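Local structure of lipoprotein (Clostridioides difficile, 7RAG) at residues 106-111 and 137-142; 99-104 and 164-169; 121-126 and 141-146; 53-58 and 68-73. The protein binds the cell-wall amidase CwlD as its lipoprotein partner GerS and allosterically activates it during spore formation. All blocks are in the same frame, centred on the assembly; numbering follows the deposited sequence.

Contact 1 (106-111 and 137-142); sequences KNYLQN and NKQVLY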
loop_
_atom_site.group_PDB
_atom_site.type_symbol
_atom_site.label_atom_id
_atom_site.label_comp_id
_atom_site.label_asym_id
_atom_site.label_seq_id
_atom_site.Cartn_x
_atom_site.Cartn_y
_atom_site.Cartn_z
ATOM N N LYS A 106 8.095 -0.731 -22.015
ATOM C CA LYS A 106 9.297 -1.077 -21.265
ATOM C C LYS A 106 9.806 -2.480 -21.574
ATOM O O LYS A 106 10.883 -2.836 -21.095
ATOM C CB LYS A 106 9.128 -0.937 -19.735
ATOM C CG LYS A 106 9.171 0.510 -19.196
ATOM C CD LYS A 106 9.101 0.537 -17.665
ATOM C CE LYS A 106 9.365 -0.843 -17.064
ATOM N NZ LYS A 106 9.450 -0.787 -15.584
ATOM N N ASN A 107 9.098 -3.288 -22.359
ATOM C CA ASN A 107 9.738 -4.427 -23.005
ATOM C C ASN A 107 9.917 -4.214 -24.494
ATOM O O ASN A 107 10.964 -4.575 -25.046
ATOM C CB ASN A 107 8.955 -5.723 -22.780
ATOM C CG ASN A 107 9.558 -6.907 -23.546
ATOM O OD1 ASN A 107 8.882 -7.560 -24.352
ATOM N ND2 ASN A 107 10.842 -7.170 -23.309
ATOM N N TYR A 108 8.920 -3.625 -25.151
ATOM C CA TYR A 108 9.068 -3.192 -26.529
ATOM C C TYR A 108 9.688 -1.811 -26.635
ATOM O O TYR A 108 10.064 -1.403 -27.739
ATOM C CB TYR A 108 7.717 -3.243 -27.231
ATOM C CG TYR A 108 7.259 -4.666 -27.354
ATOM C CD1 TYR A 108 7.841 -5.520 -28.298
ATOM C CD2 TYR A 108 6.296 -5.187 -26.494
ATOM C CE1 TYR A 108 7.452 -6.853 -28.406
ATOM C CE2 TYR A 108 5.893 -6.516 -26.595
ATOM C CZ TYR A 108 6.475 -7.346 -27.555
ATOM O OH TYR A 108 6.077 -8.663 -27.650
ATOM N N LEU A 109 9.820 -1.100 -25.511
ATOM C CA LEU A 109 10.623 0.116 -25.473
ATOM C C LEU A 109 12.098 -0.221 -25.317
ATOM O O LEU A 109 12.923 0.124 -26.168
ATOM C CB LEU A 109 10.164 1.018 -24.322
ATOM C CG LEU A 109 11.033 2.250 -24.080
ATOM C CD1 LEU A 109 10.929 3.229 -25.251
ATOM C CD2 LEU A 109 10.650 2.907 -22.760
ATOM N N GLN A 110 12.444 -0.900 -24.229
ATOM C CA GLN A 110 13.836 -1.218 -23.914
ATOM C C GLN A 110 14.253 -2.393 -24.797
ATOM O O GLN A 110 14.120 -3.568 -24.446
ATOM C CB GLN A 110 13.989 -1.498 -22.424
ATOM C CG GLN A 110 13.527 -0.319 -21.549
ATOM C CD GLN A 110 13.464 -0.647 -20.061
ATOM O OE1 GLN A 110 13.755 -1.771 -19.636
ATOM N NE2 GLN A 110 13.084 0.344 -19.260
ATOM N N ASN A 111 14.754 -2.052 -25.980
ATOM C CA ASN A 111 15.060 -3.044 -26.995
ATOM C C ASN A 111 16.208 -3.948 -26.556
ATOM O O ASN A 111 17.148 -3.529 -25.875
ATOM C CB ASN A 111 15.403 -2.359 -28.326
ATOM N N ASN A 137 6.378 -18.874 -24.666
ATOM C CA ASN A 137 7.647 -18.980 -25.368
ATOM C C ASN A 137 8.073 -17.676 -26.033
ATOM O O ASN A 137 9.200 -17.216 -25.842
ATOM C CB ASN A 137 7.585 -20.104 -26.397
ATOM C CG ASN A 137 8.944 -20.635 -26.727
ATOM O OD1 ASN A 137 9.659 -21.125 -25.845
ATOM N ND2 ASN A 137 9.328 -20.531 -27.994
ATOM N N LYS A 138 7.205 -17.085 -26.835
ATOM C CA LYS A 138 7.555 -15.896 -27.588
ATOM C C LYS A 138 6.396 -14.922 -27.494
ATOM O O LYS A 138 5.233 -15.332 -27.488
ATOM C CB LYS A 138 7.894 -16.235 -29.063
ATOM N N GLN A 139 6.727 -13.639 -27.394
ATOM C CA GLN A 139 5.771 -12.550 -27.261
ATOM C C GLN A 139 5.807 -11.729 -28.547
ATOM O O GLN A 139 6.864 -11.206 -28.921
ATOM C CB GLN A 139 6.132 -11.696 -26.046
ATOM C CG GLN A 139 4.983 -10.950 -25.408
ATOM C CD GLN A 139 5.474 -9.946 -24.383
ATOM O OE1 GLN A 139 6.679 -9.728 -24.246
ATOM N NE2 GLN A 139 4.548 -9.335 -23.651
ATOM N N VAL A 140 4.670 -11.636 -29.238
ATOM C CA VAL A 140 4.587 -10.911 -30.501
ATOM C C VAL A 140 3.571 -9.786 -30.377
ATOM O O VAL A 140 2.402 -10.031 -30.056
ATOM C CB VAL A 140 4.219 -11.829 -31.678
ATOM C CG1 VAL A 140 4.322 -11.044 -32.984
ATOM C CG2 VAL A 140 5.128 -13.029 -31.700
ATOM N N LEU A 141 4.009 -8.568 -30.687
ATOM C CA LEU A 141 3.175 -7.377 -30.636
ATOM C C LEU A 141 2.998 -6.818 -32.039
ATOM O O LEU A 141 3.980 -6.613 -32.760
ATOM C CB LEU A 141 3.796 -6.319 -29.733
ATOM C CG LEU A 141 3.022 -5.012 -29.565
ATOM C CD1 LEU A 141 1.787 -5.155 -28.683
ATOM C CD2 LEU A 141 3.968 -3.941 -29.027
ATOM N N TYR A 142 1.748 -6.570 -32.417
ATOM C CA TYR A 142 1.409 -5.908 -33.669
ATOM C C TYR A 142 1.070 -4.462 -33.359
ATOM O O TYR A 142 0.151 -4.192 -32.577
ATOM C CB TYR A 142 0.230 -6.594 -34.359
ATOM C CG TYR A 142 0.535 -8.022 -34.726
ATOM C CD1 TYR A 142 0.941 -8.361 -36.014
ATOM C CD2 TYR A 142 0.451 -9.037 -33.772
ATOM C CE1 TYR A 142 1.240 -9.660 -36.341
ATOM C CE2 TYR A 142 0.747 -10.339 -34.099
ATOM C CZ TYR A 142 1.140 -10.644 -35.380
ATOM O OH TYR A 142 1.443 -11.950 -35.694
#
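Chi1 of -67° sets Tyr108 CG anti to the carbonyl carbon, beside the backbone N, and from there the ring extends to Leu141 and Gln139 on strand 138-144. On the strand, Leu141 has CG anti to its backbone N (chi1 -179°), and the branch beyond carries CD2 to the root of the tyrosine ring, while CB covers one face near CZ. That methylene lies 3.8 Å from the ring centroid, 20° off the normal, a CH-pi contact displaced a little toward the phenol end, with Leu141 CB 3.6 Å from Tyr108 CZ. Further back along the ring, Leu141 CD2 meets Tyr108 CD2 at 3.7 Å, so the leucine spans the ring from its hydroxyl end to its root. The hydroxyl continues past the leucine to the backbone: Tyr108 OH donates a weak hydrogen bond of 2.9 Å to Gln139 O. The phenol oxygen also rests against the aliphatic part of the glutamine, with Tyr108 OH 3.4 Å from Gln139 CG. The phenol is thus held by a polar contact at its end and by apolar contact along its length. Leu125 of the adjacent strand, Met114 and Phe15 of the second GerS subunit also pack on Tyr108, burying it. The result is a loop aromatic packed on the Leu125/Leu141 face of an antiparallel sheet, consistent with the LolA family to which the protein belongs.

Contact 2 (99-104 and 164-169); sequences LFVGDF and FTVKYK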
loop_
_atom_site.group_PDB
_atom_site.type_symbol
_atom_site.label_atom_id
_atom_site.label_comp_id
_atom_site.label_asym_id
_atom_site.label_seq_id
_atom_site.Cartn_x
_atom_site.Cartn_y
_atom_site.Cartn_z
ATOM N N LEU A 99 4.749 -7.105 -16.781
ATOM C CA LEU A 99 4.069 -7.261 -15.496
ATOM C C LEU A 99 2.782 -8.064 -15.613
ATOM O O LEU A 99 2.324 -8.650 -14.625
ATOM C CB LEU A 99 3.721 -5.896 -14.910
ATOM C CG LEU A 99 4.837 -5.067 -14.307
ATOM C CD1 LEU A 99 5.284 -3.971 -15.285
ATOM C CD2 LEU A 99 4.304 -4.486 -13.026
ATOM N N PHE A 100 2.165 -8.044 -16.786
ATOM C CA PHE A 100 0.935 -8.755 -17.067
ATOM C C PHE A 100 0.920 -8.988 -18.564
ATOM O O PHE A 100 1.682 -8.368 -19.311
ATOM C CB PHE A 100 -0.317 -7.981 -16.612
ATOM C CG PHE A 100 -0.384 -6.560 -17.136
ATOM C CD1 PHE A 100 -1.036 -6.273 -18.317
ATOM C CD2 PHE A 100 0.241 -5.524 -16.453
ATOM C CE1 PHE A 100 -1.076 -4.978 -18.802
ATOM C CE2 PHE A 100 0.211 -4.237 -16.936
ATOM C CZ PHE A 100 -0.451 -3.958 -18.113
ATOM N N VAL A 101 0.060 -9.901 -18.998
ATOM C CA VAL A 101 -0.101 -10.118 -20.426
ATOM C C VAL A 101 -0.920 -8.956 -20.983
ATOM O O VAL A 101 -1.992 -8.624 -20.465
ATOM C CB VAL A 101 -0.728 -11.494 -20.696
ATOM C CG1 VAL A 101 -1.676 -11.854 -19.586
ATOM C CG2 VAL A 101 -1.413 -11.540 -22.048
ATOM N N GLY A 102 -0.384 -8.284 -22.004
ATOM C CA GLY A 102 -0.874 -6.993 -22.448
ATOM C C GLY A 102 0.042 -5.833 -22.105
ATOM O O GLY A 102 -0.103 -4.745 -22.680
ATOM N N ASP A 103 0.983 -6.032 -21.182
ATOM C CA ASP A 103 1.958 -5.002 -20.837
ATOM C C ASP A 103 3.018 -4.933 -21.925
ATOM O O ASP A 103 3.755 -5.892 -22.137
ATOM C CB ASP A 103 2.585 -5.315 -19.481
ATOM C CG ASP A 103 3.667 -4.336 -19.088
ATOM O OD1 ASP A 103 3.766 -3.243 -19.694
ATOM O OD2 ASP A 103 4.443 -4.680 -18.155
ATOM N N PHE A 104 3.102 -3.805 -22.606
ATOM C CA PHE A 104 4.017 -3.651 -23.727
ATOM C C PHE A 104 5.040 -2.547 -23.548
ATOM O O PHE A 104 6.138 -2.672 -24.096
ATOM C CB PHE A 104 3.248 -3.386 -25.029
ATOM C CG PHE A 104 2.387 -2.173 -24.975
ATOM C CD1 PHE A 104 2.857 -0.957 -25.444
ATOM C CD2 PHE A 104 1.112 -2.242 -24.441
ATOM C CE1 PHE A 104 2.078 0.167 -25.395
ATOM C CE2 PHE A 104 0.311 -1.112 -24.385
ATOM C CZ PHE A 104 0.801 0.100 -24.862
ATOM N N PHE A 164 -2.225 -16.853 -25.549
ATOM C CA PHE A 164 -2.915 -15.635 -25.151
ATOM C C PHE A 164 -2.959 -14.707 -26.341
ATOM O O PHE A 164 -1.917 -14.449 -26.951
ATOM C CB PHE A 164 -2.220 -14.896 -23.998
ATOM C CG PHE A 164 -2.348 -15.570 -22.695
ATOM C CD1 PHE A 164 -3.351 -15.199 -21.811
ATOM C CD2 PHE A 164 -1.472 -16.595 -22.350
ATOM C CE1 PHE A 164 -3.472 -15.852 -20.588
ATOM C CE2 PHE A 164 -1.590 -17.242 -21.144
ATOM C CZ PHE A 164 -2.592 -16.867 -20.256
ATOM N N THR A 165 -4.146 -14.184 -26.648
ATOM C CA THR A 165 -4.311 -13.195 -27.705
ATOM C C THR A 165 -4.985 -11.965 -27.124
ATOM O O THR A 165 -6.143 -12.028 -26.702
ATOM C CB THR A 165 -5.131 -13.735 -28.872
ATOM O OG1 THR A 165 -4.521 -14.935 -29.357
ATOM C CG2 THR A 165 -5.154 -12.708 -30.001
ATOM N N VAL A 166 -4.276 -10.844 -27.143
ATOM C CA VAL A 166 -4.806 -9.578 -26.686
ATOM C C VAL A 166 -5.071 -8.717 -27.908
ATOM O O VAL A 166 -4.151 -8.430 -28.680
ATOM C CB VAL A 166 -3.832 -8.875 -25.729
ATOM C CG1 VAL A 166 -4.381 -7.514 -25.336
ATOM C CG2 VAL A 166 -3.553 -9.739 -24.514
ATOM N N LYS A 167 -6.311 -8.283 -28.074
ATOM C CA LYS A 167 -6.669 -7.285 -29.078
ATOM C C LYS A 167 -6.970 -5.977 -28.363
ATOM O O LYS A 167 -7.851 -5.927 -27.492
ATOM C CB LYS A 167 -7.865 -7.742 -29.918
ATOM C CG LYS A 167 -7.498 -8.765 -31.019
ATOM C CD LYS A 167 -8.687 -9.610 -31.439
ATOM C CE LYS A 167 -8.376 -10.458 -32.689
ATOM N NZ LYS A 167 -9.196 -10.053 -33.911
ATOM N N TYR A 168 -6.224 -4.932 -28.718
ATOM C CA TYR A 168 -6.353 -3.619 -28.091
ATOM C C TYR A 168 -7.400 -2.779 -28.824
ATOM O O TYR A 168 -7.250 -2.503 -30.015
ATOM C CB TYR A 168 -5.003 -2.901 -28.093
ATOM C CG TYR A 168 -3.907 -3.598 -27.320
ATOM C CD1 TYR A 168 -3.647 -3.277 -25.985
ATOM C CD2 TYR A 168 -3.113 -4.566 -27.931
ATOM C CE1 TYR A 168 -2.635 -3.919 -25.282
ATOM C CE2 TYR A 168 -2.091 -5.205 -27.246
ATOM C CZ TYR A 168 -1.858 -4.879 -25.923
ATOM O OH TYR A 168 -0.850 -5.531 -25.256
ATOM N N LYS A 169 -8.437 -2.353 -28.105
ATOM C CA LYS A 169 -9.503 -1.507 -28.634
ATOM C C LYS A 169 -9.562 -0.195 -27.852
ATOM O O LYS A 169 -9.318 -0.173 -26.642
ATOM C CB LYS A 169 -10.880 -2.226 -28.554
ATOM C CG LYS A 169 -10.949 -3.599 -29.257
ATOM C CD LYS A 169 -11.230 -3.475 -30.755
ATOM C CE LYS A 169 -10.798 -4.711 -31.518
ATOM N NZ LYS A 169 -9.303 -4.793 -31.598
#
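Val101 and Val166 meet methyl to methyl, their side chains inclined to each other, with Val101 CG2 3.7 Å from Val166 CG2. The same Val101 methyl, anti to its backbone N, also reaches Phe164, this time with the two side chains at about a right angle, and lies 4.0 Å from Phe164 CB. One branch of the loop valine therefore bridges two residues on the same side of strand 164-169. Tyr168, the next residue on that side, extends its ring toward the turn, with Gly102 O near the ring plane at its hydroxyl edge. Tyr168 OH donates to Gly102 O over 2.8 Å, approaching the carbonyl from the side, with a C=O...O angle of 102° and a 35° tilt out of the carbonyl plane. Phe104 slides past the tyrosine in the opposite direction; the ring planes stand 83° apart, and Phe104 CE2 comes within 4.2 Å of Tyr168 CE1. Within the loop, Asp103 N donates to Phe100 O, while Asp103 OD2 takes the Leu99 N-H through its anti lone pair in a nearly straight bond of 2.8 Å. Strand 164-169 pairs with strand 150-156 on one edge and a strand of the second GerS subunit on the other; Gly60 of the amidase packs on Val101. The loop contains a type II beta turn, Phe100 to Asp103, with Gly102 third, which presents the Gly102 carbonyl to the sheet's edge strand.

Contact 3 (121-126 and 141-146); sequences GHLVLE and LYVNAD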
loop_
_atom_site.group_PDB
_atom_site.type_symbol
_atom_site.label_atom_id
_atom_site.label_comp_id
_atom_site.label_asym_id
_atom_site.label_seq_id
_atom_site.Cartn_x
_atom_site.Cartn_y
_atom_site.Cartn_z
ATOM N N GLY A 121 0.913 -3.067 -43.163
ATOM C CA GLY A 121 0.522 -1.949 -42.320
ATOM C C GLY A 121 0.771 -2.121 -40.835
ATOM O O GLY A 121 0.237 -1.350 -40.032
ATOM N N HIS A 122 1.581 -3.101 -40.440
ATOM C CA HIS A 122 1.885 -3.327 -39.035
ATOM C C HIS A 122 3.380 -3.439 -38.803
ATOM O O HIS A 122 4.104 -4.058 -39.588
ATOM C CB HIS A 122 1.216 -4.586 -38.511
ATOM C CG HIS A 122 -0.267 -4.475 -38.415
ATOM N ND1 HIS A 122 -1.107 -4.844 -39.443
ATOM C CD2 HIS A 122 -1.061 -4.018 -37.419
ATOM C CE1 HIS A 122 -2.359 -4.631 -39.079
ATOM N NE2 HIS A 122 -2.358 -4.128 -37.857
ATOM N N LEU A 123 3.821 -2.831 -37.709
ATOM C CA LEU A 123 5.134 -3.073 -37.133
ATOM C C LEU A 123 4.997 -4.306 -36.244
ATOM O O LEU A 123 4.235 -4.291 -35.279
ATOM C CB LEU A 123 5.579 -1.832 -36.357
ATOM C CG LEU A 123 6.824 -1.688 -35.463
ATOM C CD1 LEU A 123 8.033 -1.252 -36.224
ATOM C CD2 LEU A 123 6.562 -0.695 -34.322
ATOM N N VAL A 124 5.674 -5.393 -36.604
ATOM C CA VAL A 124 5.632 -6.647 -35.857
ATOM C C VAL A 124 6.908 -6.747 -35.040
ATOM O O VAL A 124 8.013 -6.667 -35.595
ATOM C CB VAL A 124 5.486 -7.860 -36.789
ATOM C CG1 VAL A 124 5.216 -9.117 -35.981
ATOM C CG2 VAL A 124 4.382 -7.629 -37.792
ATOM N N LEU A 125 6.756 -6.923 -33.725
ATOM C CA LEU A 125 7.872 -6.985 -32.788
ATOM C C LEU A 125 7.815 -8.315 -32.057
ATOM O O LEU A 125 6.806 -8.623 -31.417
ATOM C CB LEU A 125 7.798 -5.839 -31.788
ATOM C CG LEU A 125 7.570 -4.454 -32.376
ATOM C CD1 LEU A 125 7.603 -3.422 -31.260
ATOM C CD2 LEU A 125 8.622 -4.149 -33.420
ATOM N N GLU A 126 8.891 -9.095 -32.140
ATOM C CA GLU A 126 8.942 -10.429 -31.554
ATOM C C GLU A 126 10.088 -10.530 -30.563
ATOM O O GLU A 126 11.229 -10.214 -30.899
ATOM C CB GLU A 126 9.137 -11.503 -32.618
ATOM C CG GLU A 126 8.351 -11.314 -33.877
ATOM C CD GLU A 126 8.613 -12.447 -34.836
ATOM O OE1 GLU A 126 9.421 -13.338 -34.465
ATOM O OE2 GLU A 126 8.016 -12.449 -35.938
ATOM N N LEU A 141 4.009 -8.568 -30.687
ATOM C CA LEU A 141 3.175 -7.377 -30.636
ATOM C C LEU A 141 2.998 -6.818 -32.039
ATOM O O LEU A 141 3.980 -6.613 -32.760
ATOM C CB LEU A 141 3.796 -6.319 -29.733
ATOM C CG LEU A 141 3.022 -5.012 -29.565
ATOM C CD1 LEU A 141 1.787 -5.155 -28.683
ATOM C CD2 LEU A 141 3.968 -3.941 -29.027
ATOM N N TYR A 142 1.748 -6.570 -32.417
ATOM C CA TYR A 142 1.409 -5.908 -33.669
ATOM C C TYR A 142 1.070 -4.462 -33.359
ATOM O O TYR A 142 0.151 -4.192 -32.577
ATOM C CB TYR A 142 0.230 -6.594 -34.359
ATOM C CG TYR A 142 0.535 -8.022 -34.726
ATOM C CD1 TYR A 142 0.941 -8.361 -36.014
ATOM C CD2 TYR A 142 0.451 -9.037 -33.772
ATOM C CE1 TYR A 142 1.240 -9.660 -36.341
ATOM C CE2 TYR A 142 0.747 -10.339 -34.099
ATOM C CZ TYR A 142 1.140 -10.644 -35.380
ATOM O OH TYR A 142 1.443 -11.950 -35.694
ATOM N N VAL A 143 1.804 -3.539 -33.970
ATOM C CA VAL A 143 1.601 -2.107 -33.800
ATOM C C VAL A 143 1.079 -1.539 -35.114
ATOM O O VAL A 143 1.560 -1.901 -36.192
ATOM C CB VAL A 143 2.908 -1.407 -33.373
ATOM C CG1 VAL A 143 2.652 0.067 -33.081
ATOM C CG2 VAL A 143 3.513 -2.102 -32.169
ATOM N N ASN A 144 0.088 -0.664 -35.028
ATOM C CA ASN A 144 -0.398 0.014 -36.217
ATOM C C ASN A 144 0.688 0.954 -36.725
ATOM O O ASN A 144 1.143 1.836 -35.997
ATOM C CB ASN A 144 -1.680 0.772 -35.894
ATOM C CG ASN A 144 -2.269 1.449 -37.094
ATOM O OD1 ASN A 144 -1.728 2.420 -37.610
ATOM N ND2 ASN A 144 -3.399 0.953 -37.535
ATOM N N ALA A 145 1.106 0.775 -37.974
ATOM C CA ALA A 145 2.262 1.514 -38.455
ATOM C C ALA A 145 1.985 2.992 -38.616
ATOM O O ALA A 145 2.938 3.765 -38.734
ATOM C CB ALA A 145 2.749 0.942 -39.782
ATOM N N ASP A 146 0.717 3.404 -38.617
ATOM C CA ASP A 146 0.360 4.811 -38.740
ATOM C C ASP A 146 0.123 5.476 -37.392
ATOM O O ASP A 146 0.681 6.538 -37.111
ATOM C CB ASP A 146 -0.889 4.946 -39.607
ATOM C CG ASP A 146 -0.640 4.555 -41.040
ATOM O OD1 ASP A 146 0.359 5.042 -41.608
ATOM O OD2 ASP A 146 -1.439 3.754 -41.582
#
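Leu123 and Val143 lie side by side and point the same way: Leu123 CG is anti to its backbone N (chi1 173°), and CD2 packs 3.8 Å from Val143 CB. Leu125 and Leu141 share that side of the sheet more loosely, with Leu125 CD1 4.3 Å from Leu141 CD2. Leu123-Val143 and Leu125-Leu141 are hydrogen-bonded pairs of an antiparallel hairpin, strands 122-128 and 138-144, the second and third strands of a five-stranded sheet; Leu141 N to Leu125 O is 2.9 Å. Phe15 of the second GerS subunit packs on Leu141 and Val143. On the reverse side Val124 and Tyr142 run alongside each other: with Tyr142 CG beside the backbone N (chi1 -62°), the CD1-CE1 side of the ring runs along the valine methyls, Val124 CG2 3.9 Å from Tyr142 CD1. Lys152 makes a cation-pi contact with this ring. His122 sets its CD2 3.6 Å from Val143 O while its NE2 bonds to Glu151, whose other carboxylate oxygen takes Asn144 ND2. Asn144 OD1 accepts from Asp146 N, two residues on, an Asx turn, at 2.8 Å.

Contact 4 (53-58 and 68-73); sequences NYKLEV and SIEYQG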
loop_
_atom_site.group_PDB
_atom_site.type_symbol
_atom_site.label_atom_id
_atom_site.label_comp_id
_atom_site.label_asym_id
_atom_site.label_seq_id
_atom_site.Cartn_x
_atom_site.Cartn_y
_atom_site.Cartn_z
ATOM N N ASN A 53 2.235 2.957 -12.843
ATOM C CA ASN A 53 1.061 2.418 -12.168
ATOM C C ASN A 53 0.121 1.854 -13.224
ATOM O O ASN A 53 -0.338 2.586 -14.107
ATOM C CB ASN A 53 0.356 3.479 -11.314
ATOM C CG ASN A 53 -0.978 2.992 -10.744
ATOM O OD1 ASN A 53 -2.001 2.983 -11.434
ATOM N ND2 ASN A 53 -0.972 2.602 -9.481
ATOM N N TYR A 54 -0.151 0.557 -13.127
ATOM C CA TYR A 54 -1.026 -0.156 -14.044
ATOM C C TYR A 54 -2.257 -0.640 -13.283
ATOM O O TYR A 54 -2.145 -1.131 -12.160
ATOM C CB TYR A 54 -0.304 -1.338 -14.662
ATOM C CG TYR A 54 0.719 -1.003 -15.724
ATOM C CD1 TYR A 54 0.325 -0.745 -17.029
ATOM C CD2 TYR A 54 2.080 -0.991 -15.441
ATOM C CE1 TYR A 54 1.255 -0.471 -18.019
ATOM C CE2 TYR A 54 3.016 -0.705 -16.424
ATOM C CZ TYR A 54 2.597 -0.453 -17.715
ATOM O OH TYR A 54 3.504 -0.173 -18.713
ATOM N N LYS A 55 -3.439 -0.468 -13.861
ATOM C CA LYS A 55 -4.643 -1.081 -13.320
ATOM C C LYS A 55 -5.314 -1.891 -14.418
ATOM O O LYS A 55 -5.527 -1.377 -15.518
ATOM C CB LYS A 55 -5.596 -0.033 -12.769
ATOM C CG LYS A 55 -6.852 -0.594 -12.157
ATOM C CD LYS A 55 -7.424 0.387 -11.154
ATOM C CE LYS A 55 -8.885 0.081 -10.841
ATOM N NZ LYS A 55 -9.095 -0.047 -9.364
ATOM N N LEU A 56 -5.593 -3.165 -14.141
ATOM C CA LEU A 56 -6.383 -4.015 -15.025
ATOM C C LEU A 56 -7.678 -4.341 -14.303
ATOM O O LEU A 56 -7.647 -4.960 -13.232
ATOM C CB LEU A 56 -5.660 -5.313 -15.392
ATOM C CG LEU A 56 -4.136 -5.365 -15.407
ATOM C CD1 LEU A 56 -3.701 -6.700 -15.999
ATOM C CD2 LEU A 56 -3.530 -4.208 -16.206
ATOM N N GLU A 57 -8.807 -3.931 -14.870
ATOM C CA GLU A 57 -10.094 -4.263 -14.288
ATOM C C GLU A 57 -10.929 -5.066 -15.281
ATOM O O GLU A 57 -11.039 -4.701 -16.457
ATOM C CB GLU A 57 -10.838 -3.002 -13.844
ATOM C CG GLU A 57 -12.304 -3.277 -13.526
ATOM C CD GLU A 57 -13.113 -2.024 -13.491
ATOM O OE1 GLU A 57 -12.484 -0.955 -13.306
ATOM O OE2 GLU A 57 -14.356 -2.103 -13.682
ATOM N N VAL A 58 -11.524 -6.143 -14.803
ATOM C CA VAL A 58 -12.290 -7.028 -15.664
ATOM C C VAL A 58 -13.724 -6.536 -15.754
ATOM O O VAL A 58 -14.353 -6.220 -14.736
ATOM C CB VAL A 58 -12.251 -8.471 -15.153
ATOM C CG1 VAL A 58 -12.777 -9.361 -16.236
ATOM C CG2 VAL A 58 -10.845 -8.861 -14.772
ATOM N N SER A 68 -10.265 -6.516 -10.003
ATOM C CA SER A 68 -9.157 -5.756 -10.565
ATOM C C SER A 68 -7.835 -6.186 -9.942
ATOM O O SER A 68 -7.784 -6.784 -8.863
ATOM C CB SER A 68 -9.366 -4.240 -10.398
ATOM O OG SER A 68 -9.441 -3.843 -9.032
ATOM N N ILE A 69 -6.766 -5.888 -10.671
ATOM C CA ILE A 69 -5.402 -6.032 -10.196
ATOM C C ILE A 69 -4.676 -4.731 -10.484
ATOM O O ILE A 69 -4.713 -4.230 -11.612
ATOM C CB ILE A 69 -4.679 -7.207 -10.870
ATOM C CG1 ILE A 69 -5.305 -8.528 -10.441
ATOM C CG2 ILE A 69 -3.221 -7.181 -10.513
ATOM C CD1 ILE A 69 -4.832 -9.727 -11.259
ATOM N N GLU A 70 -4.011 -4.193 -9.477
ATOM C CA GLU A 70 -3.316 -2.920 -9.562
ATOM C C GLU A 70 -1.840 -3.131 -9.241
ATOM O O GLU A 70 -1.511 -3.718 -8.208
ATOM C CB GLU A 70 -3.963 -1.946 -8.595
ATOM C CG GLU A 70 -3.742 -0.509 -8.905
ATOM C CD GLU A 70 -4.587 0.383 -8.006
ATOM O OE1 GLU A 70 -5.795 0.061 -7.815
ATOM O OE2 GLU A 70 -4.037 1.386 -7.478
ATOM N N TYR A 71 -0.959 -2.687 -10.140
ATOM C CA TYR A 71 0.488 -2.768 -9.978
ATOM C C TYR A 71 1.026 -1.367 -9.708
ATOM O O TYR A 71 0.932 -0.491 -10.579
ATOM C CB TYR A 71 1.149 -3.336 -11.232
ATOM C CG TYR A 71 0.720 -4.740 -11.619
ATOM C CD1 TYR A 71 1.454 -5.852 -11.205
ATOM C CD2 TYR A 71 -0.413 -4.956 -12.409
ATOM C CE1 TYR A 71 1.069 -7.135 -11.564
ATOM C CE2 TYR A 71 -0.792 -6.229 -12.773
ATOM C CZ TYR A 71 -0.051 -7.311 -12.348
ATOM O OH TYR A 71 -0.435 -8.573 -12.699
ATOM N N GLN A 72 1.608 -1.156 -8.521
ATOM C CA GLN A 72 2.017 0.181 -8.099
ATOM C C GLN A 72 3.530 0.324 -7.994
ATOM O O GLN A 72 4.132 1.217 -8.593
ATOM C CB GLN A 72 1.383 0.530 -6.742
ATOM C CG GLN A 72 -0.094 0.223 -6.628
ATOM C CD GLN A 72 -0.908 1.456 -6.269
ATOM O OE1 GLN A 72 -0.372 2.563 -6.191
ATOM N NE2 GLN A 72 -2.211 1.272 -6.050
ATOM N N GLY A 73 4.147 -0.505 -7.183
ATOM C CA GLY A 73 5.564 -0.440 -6.942
ATOM C C GLY A 73 6.034 -1.841 -6.663
ATOM O O GLY A 73 5.860 -2.756 -7.470
#
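Ser68 faces Glu57 across a non-hydrogen-bonded pair, Ser68 CB lying 3.9 Å from Glu57 CB, with its OG on the side of the sheet where Lys55 runs. Ile69 is joined to Leu56 by two backbone bonds, Leu56 N to Ile69 O and Ile69 N to Leu56 O, each 2.9 Å, and Ser59 of the amidase packs on its side chain. Glu70 has CG anti to the backbone N (chi1 -158°) and an extended chain that crosses Lys55 at a slant; Glu70 OE1 and Lys55 NZ form a long salt bridge of 3.6 Å. Tyr71 closes the hydrogen-bonded pair with Tyr54, Tyr71 N to Tyr54 O being 2.8 Å, and its ring presents an edge to Leu56, whose CG is 4.3 Å from Tyr71 CE2. The Gln72 chain runs beside Asn53, though the placement of its amide is doubtful. The hairpin thus separates its chemistry: aromatic and aliphatic groups on the Tyr54 side, charged and polar ones on the Lys55 side, where the long ion pair probably adds little beside the backbone bonds.

How the contacts relate
Contacts 1 and 3 follow one another along strand 138-144, their centres about 11 Å apart, and share Leu141 and Tyr142; Tyr108 CD1 of contact 1 packs 3.5 Å from Leu125 CB of contact 3. Leu141 also brings in contact 2, touching Phe104 with CD2 and Tyr168 with CD1. From there the segment 99-104 leads to the other sheet: Asp103 OD1 lies 3.2 Å from Tyr54 OH of contact 4, a probable hydrogen bond, and Phe100 packs on Tyr54 and Leu56. Contacts 3 and 4 remain separate, with centres about 25 Å apart. All four touch the second GerS subunit, whereas the amidase reaches contacts 2 and 4, whose centres are about 13 Å apart.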